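PDB 5HQJ: periplasmic binding protein/LacI transcriptional regulator from Burkholderia graminis C4D1M, which binds D-arabinose in its ligand pocket and probably serves as the sugar-capturing component of an ABC transporter. Local coordinates for residues A[200-205]-A[232-237]. Numbering follows the deposited sequence.
Sequences VVETTL and REFGAM
Leu205, on helix 194-207, and Phe234, in the loop after helix 221-229, bring the two backbones nearest each other, with their CA atoms 8.1 Å apart, and no hydrogen bond joins the segments. The contact is made largely by Phe234, which buries more surface here (78 Å²) than any other residue. With CG placed opposite the carbonyl carbon (chi1 -60°), the ring reaches over to the helix, where Leu205 lies obliquely against its CD1-CE1 bond: CB is 3.7 Å from Phe234 CE1, and Leu205 CD1 is equally close to Phe234 CD1. The far end of the ring runs up against the preceding helical turn, Phe234 CZ standing 3.7 Å from the carbonyl O of Glu202. Across the ring, the methylene CG of Glu202 touches Phe234 CE2 at 3.9 Å, the glutamate chain crossing the ring at about a right angle. Both segments belong to the C-terminal of the two alpha/beta lobes of this periplasmic binding protein fold, in which helices pack on a central sheet; the contact joins a helix to the loop leading into strand 242-246, remote from the sugar pocket between the lobes. Val228 of helix 221-229 touches both Leu205 and Phe234. One face of the phenyl ring is covered from within its own loop, Glu233 CG sitting 3.6 Å above the ring centre, and the carboxylate of Glu233 makes a salt bridge with Arg206. Met237, present as selenomethionine and poorly ordered, has a chain kinked at chi2 and chi3 and places SE 4.1 Å from Leu205 CB, the two side chains passing in opposite senses.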
# COMPACT_ATOMS: atom_id res chain seq x y z
N VAL A 200 3.39 5.14 -19.07
CA VAL A 200 1.94 5.02 -19.01
C VAL A 200 1.27 6.36 -18.93
O VAL A 200 0.36 6.64 -19.69
CB VAL A 200 1.52 4.14 -17.80
CG1 VAL A 200 -0.02 4.13 -17.63
CG2 VAL A 200 2.07 2.71 -18.00
N VAL A 201 1.74 7.23 -18.04
CA VAL A 201 1.13 8.54 -17.92
C VAL A 201 1.28 9.35 -19.21
O VAL A 201 0.31 9.98 -19.63
CB VAL A 201 1.71 9.32 -16.73
CG1 VAL A 201 1.28 10.80 -16.78
CG2 VAL A 201 1.21 8.71 -15.44
N GLU A 202 2.48 9.36 -19.80
CA GLU A 202 2.65 10.03 -21.09
C GLU A 202 1.63 9.59 -22.14
O GLU A 202 1.08 10.40 -22.83
CB GLU A 202 4.06 9.78 -21.65
CG GLU A 202 5.15 10.48 -20.89
CD GLU A 202 6.52 10.05 -21.36
OE1 GLU A 202 6.62 9.00 -22.04
OE2 GLU A 202 7.50 10.76 -21.05
N THR A 203 1.43 8.26 -22.27
CA THR A 203 0.48 7.72 -23.22
C THR A 203 -0.97 8.13 -22.92
O THR A 203 -1.74 8.50 -23.81
CB THR A 203 0.63 6.19 -23.26
OG1 THR A 203 1.93 5.87 -23.76
CG2 THR A 203 -0.40 5.57 -24.16
N THR A 204 -1.32 8.11 -21.64
CA THR A 204 -2.65 8.54 -21.24
C THR A 204 -2.99 9.97 -21.65
O THR A 204 -4.09 10.25 -22.16
CB THR A 204 -2.82 8.45 -19.70
OG1 THR A 204 -2.44 7.15 -19.25
CG2 THR A 204 -4.27 8.77 -19.29
N LEU A 205 -2.05 10.89 -21.40
CA LEU A 205 -2.31 12.29 -21.65
C LEU A 205 -2.39 12.56 -23.15
O LEU A 205 -3.14 13.42 -23.57
CB LEU A 205 -1.22 13.16 -21.00
CG LEU A 205 -1.08 13.04 -19.48
CD1 LEU A 205 0.04 13.98 -19.00
CD2 LEU A 205 -2.35 13.30 -18.78
N ARG A 232 8.45 19.94 -20.80
CA ARG A 232 8.01 20.89 -21.81
C ARG A 232 6.76 20.37 -22.52
O ARG A 232 5.80 21.14 -22.69
CB ARG A 232 9.11 21.19 -22.82
CG ARG A 232 8.79 22.36 -23.73
CD ARG A 232 8.57 23.61 -22.91
NE ARG A 232 9.01 24.82 -23.60
CZ ARG A 232 9.35 25.95 -22.99
NH1 ARG A 232 9.32 26.04 -21.67
NH2 ARG A 232 9.74 26.99 -23.71
N GLU A 233 6.78 19.11 -22.95
CA GLU A 233 5.67 18.55 -23.72
C GLU A 233 4.33 18.66 -23.04
O GLU A 233 3.33 18.91 -23.70
CB GLU A 233 5.88 17.07 -24.09
CG GLU A 233 4.63 16.49 -24.81
CD GLU A 233 4.80 15.09 -25.42
OE1 GLU A 233 5.87 14.47 -25.27
OE2 GLU A 233 3.83 14.63 -26.08
N PHE A 234 4.27 18.46 -21.71
CA PHE A 234 2.98 18.41 -21.03
C PHE A 234 2.74 19.53 -20.01
O PHE A 234 1.71 19.53 -19.33
CB PHE A 234 2.80 17.07 -20.32
CG PHE A 234 2.85 15.87 -21.25
CD1 PHE A 234 1.72 15.51 -21.98
CD2 PHE A 234 3.99 15.09 -21.35
CE1 PHE A 234 1.77 14.38 -22.85
CE2 PHE A 234 4.03 13.97 -22.20
CZ PHE A 234 2.91 13.63 -22.94
N GLY A 235 3.68 20.47 -19.91
CA GLY A 235 3.61 21.55 -18.94
C GLY A 235 2.28 22.29 -18.89
O GLY A 235 1.82 22.75 -17.83
N ALA A 236 1.64 22.41 -20.05
CA ALA A 236 0.40 23.19 -20.14
C ALA A 236 -0.78 22.48 -19.48
O ALA A 236 -1.85 23.07 -19.29
CB ALA A 236 0.10 23.48 -21.59
N MSE A 237 -0.59 21.21 -19.13
CA MSE A 237 -1.58 20.42 -18.43
C MSE A 237 -1.60 20.75 -16.94
O MSE A 237 -2.50 20.37 -16.22
CB MSE A 237 -1.28 18.94 -18.65
CG MSE A 237 -1.16 18.57 -20.12
SE MSE A 237 -2.33 17.10 -20.54
CE MSE A 237 -3.96 17.88 -19.85